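Local coordinates for protein glutamine cyclotransferase (Tannerella forsythia, PDB 6QRO) that probably converts N-terminal glutamine of peptides into pyroglutamate, as a zinc-dependent type II glutaminyl cyclase with a globular alpha/beta-hydrolase fold, at residues E219-S222 and V223-A227; A253-D256 and D257-V261. One frame throughout, in Å; residues are numbered along the deposited sequence.

Contact 1 (E219-S222 and V223-A227); sequences ESTS and VQYAA
V223 N, Q224 N, Y225 N and A226 N reach back four residues to the carbonyl oxygens of E219, S220, T221 and S222, four successive i to i+4 bonds that make up the short helix 220-225. Its opening illustrates N-capping by a side chain: E219, just before the first turn, folds its carboxylate over the first-turn amides, which have no preceding turn to supply acceptor carbonyls. CG lies anti to the backbone N (chi1 -169°), and a bend at the next bond turns the acid back toward the helix. E219 OE2 takes two donors of S222, S222 N from above the carboxylate plane and S222 OG, 2.8 Å away, nearly in line with the C-O bond. Within the cap, E219 OE1 takes weaker bonds from T221 N and T221 OG1, but it also accepts I254 N. A further bond from H258 NE2 to OE2 helps join this buried carboxylate to a later part of the chain, and the several donors would probably favour its charged form.

Of the four backbone bonds, that from V223 N to E219 O, 3.0 Å, is nearly straight at the acceptor, whereas the donors of the next three stand tilted from their carbonyl planes. V223 sends CG2 back beside its own backbone N, which brings that methyl to 3.1 Å from E219 O, alongside the bonded amide. T221 O sits at the edge of the Y225 ring, near its plane, 3.7 Å from Y225 CD2. A226 is the first residue to leave helical geometry, yet A226 N still bonds S222 O at 2.7 Å, and A226 CB lies 3.3 Å from the same S222 O.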
ATOM      1  N   GLU A 219     -13.307  -6.094   1.036  1.00 17.64           N
ATOM      2  CA  GLU A 219     -12.496  -7.285   1.219  1.00 18.77           C
ATOM      3  C   GLU A 219     -12.900  -8.001   2.505  1.00 18.59           C
ATOM      4  O   GLU A 219     -13.216  -7.361   3.511  1.00 19.71           O
ATOM      5  CB  GLU A 219     -11.022  -6.864   1.235  1.00 18.79           C
ATOM      6  CG  GLU A 219      -9.992  -7.956   1.152  1.00 16.22           C
ATOM      7  CD  GLU A 219      -9.650  -8.472   2.514  1.00 19.01           C
ATOM      8  OE1 GLU A 219      -9.365  -9.679   2.638  1.00 19.69           O
ATOM      9  OE2 GLU A 219      -9.673  -7.662   3.469  1.00 16.32           O
ATOM     10  N   SER A 220     -12.889  -9.340   2.473  1.00 21.03           N
ATOM     11  CA  SER A 220     -13.543 -10.124   3.531  1.00 22.39           C
ATOM     12  C   SER A 220     -12.828  -9.975   4.877  1.00 19.39           C
ATOM     13  O   SER A 220     -13.473  -9.836   5.925  1.00 17.74           O
ATOM     14  CB  SER A 220     -13.647 -11.600   3.124  1.00 20.60           C
ATOM     15  OG  SER A 220     -12.456 -12.302   3.393  1.00 23.14           O
ATOM     16  N   THR A 221     -11.498 -10.073   4.880  1.00 18.25           N
ATOM     17  CA  THR A 221     -10.754  -9.846   6.114  1.00 17.47           C
ATOM     18  C   THR A 221     -11.029  -8.449   6.678  1.00 17.25           C
ATOM     19  O   THR A 221     -11.097  -8.272   7.899  1.00 16.76           O
ATOM     20  CB  THR A 221      -9.262 -10.047   5.849  1.00 17.11           C
ATOM     21  OG1 THR A 221      -9.040 -11.359   5.313  1.00 22.13           O
ATOM     22  CG2 THR A 221      -8.453  -9.872   7.104  1.00 19.29           C
ATOM     23  N   SER A 222     -11.201  -7.444   5.800  1.00 18.69           N
ATOM     24  CA  SER A 222     -11.500  -6.083   6.254  1.00 16.92           C
ATOM     25  C   SER A 222     -12.865  -5.996   6.921  1.00 15.75           C
ATOM     26  O   SER A 222     -13.006  -5.374   7.979  1.00 16.65           O
ATOM     27  CB  SER A 222     -11.445  -5.093   5.087  1.00 14.48           C
ATOM     28  OG  SER A 222     -10.181  -5.082   4.474  1.00 15.91           O
ATOM     29  N   VAL A 223     -13.874  -6.625   6.317  1.00 14.63           N
ATOM     30  CA  VAL A 223     -15.226  -6.591   6.857  1.00 17.55           C
ATOM     31  C   VAL A 223     -15.286  -7.322   8.185  1.00 19.95           C
ATOM     32  O   VAL A 223     -16.081  -6.968   9.061  1.00 20.74           O
ATOM     33  CB  VAL A 223     -16.206  -7.211   5.839  1.00 17.30           C
ATOM     34  CG1 VAL A 223     -17.652  -7.138   6.343  1.00 16.15           C
ATOM     35  CG2 VAL A 223     -16.070  -6.519   4.496  1.00 18.95           C
ATOM     36  N   GLN A 224     -14.465  -8.362   8.345  1.00 19.37           N
ATOM     37  CA  GLN A 224     -14.430  -9.126   9.586  1.00 19.45           C
ATOM     38  C   GLN A 224     -13.914  -8.296  10.750  1.00 20.40           C
ATOM     39  O   GLN A 224     -14.531  -8.271  11.819  1.00 24.49           O
ATOM     40  CB  GLN A 224     -13.544 -10.357   9.388  1.00 21.17           C
ATOM     41  CG  GLN A 224     -13.411 -11.253  10.587  1.00 24.06           C
ATOM     42  CD  GLN A 224     -12.639 -12.514  10.247  1.00 28.40           C
ATOM     43  OE1 GLN A 224     -12.116 -12.653   9.142  1.00 26.89           O
ATOM     44  NE2 GLN A 224     -12.560 -13.437  11.202  1.00 28.46           N
ATOM     45  N   TYR A 225     -12.791  -7.598  10.566  1.00 21.27           N
ATOM     46  CA  TYR A 225     -12.100  -6.926  11.668  1.00 20.82           C
ATOM     47  C   TYR A 225     -12.183  -5.404  11.631  1.00 22.04           C
ATOM     48  O   TYR A 225     -11.789  -4.754  12.605  1.00 17.99           O
ATOM     49  CB  TYR A 225     -10.624  -7.342  11.710  1.00 23.47           C
ATOM     50  CG  TYR A 225     -10.428  -8.771  12.138  1.00 23.96           C
ATOM     51  CD1 TYR A 225     -10.482  -9.127  13.483  1.00 23.20           C
ATOM     52  CD2 TYR A 225     -10.223  -9.772  11.197  1.00 25.87           C
ATOM     53  CE1 TYR A 225     -10.311 -10.441  13.885  1.00 25.40           C
ATOM     54  CE2 TYR A 225     -10.057 -11.099  11.586  1.00 28.74           C
ATOM     55  CZ  TYR A 225     -10.103 -11.424  12.932  1.00 28.65           C
ATOM     56  OH  TYR A 225      -9.940 -12.730  13.322  1.00 25.32           O
ATOM     57  N   ALA A 226     -12.691  -4.822  10.554  1.00 24.33           N
ATOM     58  CA  ALA A 226     -12.722  -3.372  10.425  1.00 23.33           C
ATOM     59  C   ALA A 226     -14.052  -2.944   9.845  1.00 22.16           C
ATOM     60  O   ALA A 226     -14.133  -1.980   9.072  1.00 22.00           O
ATOM     61  CB  ALA A 226     -11.571  -2.875   9.549  1.00 19.18           C
ATOM     62  N   ALA A 227     -15.115  -3.666  10.225  1.00 17.73           N
ATOM     63  CA  ALA A 227     -16.423  -3.473   9.613  1.00 18.56           C
ATOM     64  C   ALA A 227     -16.870  -2.027   9.725  1.00 19.62           C
ATOM     65  O   ALA A 227     -17.331  -1.434   8.746  1.00 20.69           O
ATOM     66  CB  ALA A 227     -17.459  -4.390  10.264  1.00 19.13           C
TER

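Contact 2 (A253-D256 and D257-V261); sequences AIVD and DHQYV
D256 and the residues after it form a local contact at the N-terminal end of helix 257-265, where the loop that follows strand 246-247 enters the helix of this M28-family alpha/beta fold, with the D256 side chain about 8 Å from the bound zinc ion. The entry works through both the side chain and the backbone of D256. D256 OD1 accepts D257 N at 2.7 Å, approached on its anti side and somewhat out of the carboxylate plane, while D256 O receives Q259 N at 2.9 Å from well above the carbonyl plane.

The same carboxylate oxygen, D256 OD1, faces D257 OD2, 3.9 Å away, with the two carboxylate planes turned 41° apart. A water bridges this like-charged pair, giving one hydrogen to each oxygen, and D257 OD1 is bonded by S186 OG. D207, D271 and E166 place further carboxylates near that of D256.

H258 swings CG between its backbone N and carbonyl carbon (chi1 68°), which lays the ring edge against D256 CB, 3.2 Å from H258 ND1; NE2 at the far side bonds E219. Q259, extended beyond CG, runs back across V255 at a slant. Its CD also lies over one face of the Y260 ring, offset toward the rim, while the OH of that ring bonds D180. V255 CG1 meets the ring edge, and Q259 NE2 stops 3.4 Å from V255 CA.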
ATOM      1  N   ALA A 253     -11.240 -12.785  -0.163  1.00 23.19           N
ATOM      2  CA  ALA A 253     -10.440 -12.833   1.049  1.00 21.55           C
ATOM      3  C   ALA A 253      -9.007 -12.715   0.563  1.00 24.10           C
ATOM      4  O   ALA A 253      -8.571 -13.512  -0.281  1.00 25.96           O
ATOM      5  CB  ALA A 253     -10.666 -14.129   1.827  1.00 25.73           C
ATOM      6  N   ILE A 254      -8.270 -11.741   1.087  1.00 23.38           N
ATOM      7  CA  ILE A 254      -6.994 -11.365   0.489  1.00 23.30           C
ATOM      8  C   ILE A 254      -5.886 -11.389   1.523  1.00 23.36           C
ATOM      9  O   ILE A 254      -6.028 -10.812   2.606  1.00 25.45           O
ATOM     10  CB  ILE A 254      -7.069  -9.987  -0.197  1.00 19.41           C
ATOM     11  CG1 ILE A 254      -8.184  -9.995  -1.231  1.00 18.09           C
ATOM     12  CG2 ILE A 254      -5.752  -9.652  -0.885  1.00 17.41           C
ATOM     13  CD1 ILE A 254      -7.881 -10.863  -2.427  1.00 18.27           C
ATOM     14  N   VAL A 255      -4.805 -12.097   1.202  1.00 19.84           N
ATOM     15  CA  VAL A 255      -3.567 -11.991   1.968  1.00 24.88           C
ATOM     16  C   VAL A 255      -2.911 -10.648   1.655  1.00 23.73           C
ATOM     17  O   VAL A 255      -2.570 -10.368   0.499  1.00 20.00           O
ATOM     18  CB  VAL A 255      -2.632 -13.166   1.640  1.00 26.38           C
ATOM     19  CG1 VAL A 255      -1.243 -12.969   2.267  1.00 17.94           C
ATOM     20  CG2 VAL A 255      -3.286 -14.482   2.072  1.00 17.85           C
ATOM     21  N   ASP A 256      -2.816  -9.772   2.658  1.00 19.87           N
ATOM     22  CA  ASP A 256      -2.174  -8.479   2.435  1.00 17.52           C
ATOM     23  C   ASP A 256      -1.633  -7.929   3.743  1.00 18.32           C
ATOM     24  O   ASP A 256      -1.878  -8.479   4.817  1.00 17.58           O
ATOM     25  CB  ASP A 256      -3.125  -7.465   1.796  1.00 15.68           C
ATOM     26  CG  ASP A 256      -2.422  -6.562   0.816  1.00 12.30           C
ATOM     27  OD1 ASP A 256      -1.197  -6.388   0.945  1.00 12.14           O
ATOM     28  OD2 ASP A 256      -3.096  -6.043  -0.089  1.00 13.36           O
ATOM     29  N   ASP A 257      -0.924  -6.796   3.631  1.00 15.46           N
ATOM     30  CA  ASP A 257      -0.260  -6.202   4.790  1.00 13.68           C
ATOM     31  C   ASP A 257      -1.233  -5.936   5.928  1.00 12.14           C
ATOM     32  O   ASP A 257      -0.847  -5.994   7.095  1.00 12.97           O
ATOM     33  CB  ASP A 257       0.465  -4.912   4.388  1.00 11.15           C
ATOM     34  CG  ASP A 257       1.691  -5.173   3.536  1.00 13.22           C
ATOM     35  OD1 ASP A 257       2.480  -6.055   3.920  1.00 15.63           O
ATOM     36  OD2 ASP A 257       1.882  -4.508   2.497  1.00 11.14           O
ATOM     37  N   HIS A 258      -2.497  -5.659   5.616  1.00 14.54           N
ATOM     38  CA  HIS A 258      -3.455  -5.343   6.674  1.00 15.10           C
ATOM     39  C   HIS A 258      -3.754  -6.560   7.554  1.00 15.68           C
ATOM     40  O   HIS A 258      -4.133  -6.402   8.717  1.00 14.69           O
ATOM     41  CB  HIS A 258      -4.715  -4.729   6.065  1.00 14.76           C
ATOM     42  CG  HIS A 258      -5.521  -5.671   5.231  1.00 15.78           C
ATOM     43  ND1 HIS A 258      -4.964  -6.453   4.242  1.00 14.89           N
ATOM     44  CD2 HIS A 258      -6.852  -5.928   5.210  1.00 14.32           C
ATOM     45  CE1 HIS A 258      -5.915  -7.158   3.657  1.00 14.83           C
ATOM     46  NE2 HIS A 258      -7.066  -6.865   4.230  1.00 13.34           N
ATOM     47  N   GLN A 259      -3.601  -7.773   7.010  1.00 20.52           N
ATOM     48  CA  GLN A 259      -3.762  -9.000   7.798  1.00 17.74           C
ATOM     49  C   GLN A 259      -2.713  -9.103   8.903  1.00 13.60           C
ATOM     50  O   GLN A 259      -3.019  -9.469  10.043  1.00 13.00           O
ATOM     51  CB  GLN A 259      -3.674 -10.209   6.874  1.00 19.17           C
ATOM     52  CG  GLN A 259      -3.458 -11.529   7.584  1.00 23.78           C
ATOM     53  CD  GLN A 259      -3.210 -12.693   6.632  1.00 24.68           C
ATOM     54  OE1 GLN A 259      -2.697 -13.743   7.036  1.00 19.20           O
ATOM     55  NE2 GLN A 259      -3.565 -12.504   5.356  1.00 21.19           N
ATOM     56  N   TYR A 260      -1.469  -8.789   8.588  1.00 15.76           N
ATOM     57  CA  TYR A 260      -0.426  -8.899   9.594  1.00 13.72           C
ATOM     58  C   TYR A 260      -0.415  -7.746  10.595  1.00 14.18           C
ATOM     59  O   TYR A 260       0.045  -7.934  11.727  1.00 12.13           O
ATOM     60  CB  TYR A 260       0.902  -9.066   8.874  1.00 15.47           C
ATOM     61  CG  TYR A 260       0.917 -10.359   8.079  1.00 16.09           C
ATOM     62  CD1 TYR A 260       1.152 -11.580   8.708  1.00 16.52           C
ATOM     63  CD2 TYR A 260       0.633 -10.371   6.727  1.00 14.93           C
ATOM     64  CE1 TYR A 260       1.146 -12.773   7.997  1.00 15.70           C
ATOM     65  CE2 TYR A 260       0.628 -11.554   6.006  1.00 18.32           C
ATOM     66  CZ  TYR A 260       0.881 -12.754   6.653  1.00 18.11           C
ATOM     67  OH  TYR A 260       0.879 -13.926   5.950  1.00 18.15           O
ATOM     68  N   VAL A 261      -0.954  -6.580  10.241  1.00 16.09           N
ATOM     69  CA  VAL A 261      -1.079  -5.509  11.225  1.00 15.40           C
ATOM     70  C   VAL A 261      -2.259  -5.784  12.156  1.00 15.25           C
ATOM     71  O   VAL A 261      -2.186  -5.526  13.363  1.00 14.74           O
ATOM     72  CB  VAL A 261      -1.195  -4.136  10.523  1.00 16.55           C
ATOM     73  CG1 VAL A 261      -1.577  -3.049  11.533  1.00 15.88           C
ATOM     74  CG2 VAL A 261       0.123  -3.760   9.838  1.00 13.57           C
TER
HETATM   75  O   HOH W   1       0.285  -3.972   0.364  1.00  5.63           O

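How the contacts relate
Contact 1 closes before contact 2 opens along the chain, yet their centres lie only about 10 Å apart, on the same side of the chain's centre. Each concerns the start of a helix, 220-225 in one and 257-265 in the other, and the start of helix 220-225 lies against the loop 253-256 and H258. The cap carboxylate of contact 1 reaches both, and S220 OG packs on A253 CB. Strand 269-273, one of the two edge strands of the mixed sheet, is a shared neighbour: D271 N donates to S222 OG, and the D271 side chain touches H258. The cap of one helix thus also holds the loop leading into the other, with contact 2 the nearer to the zinc ion.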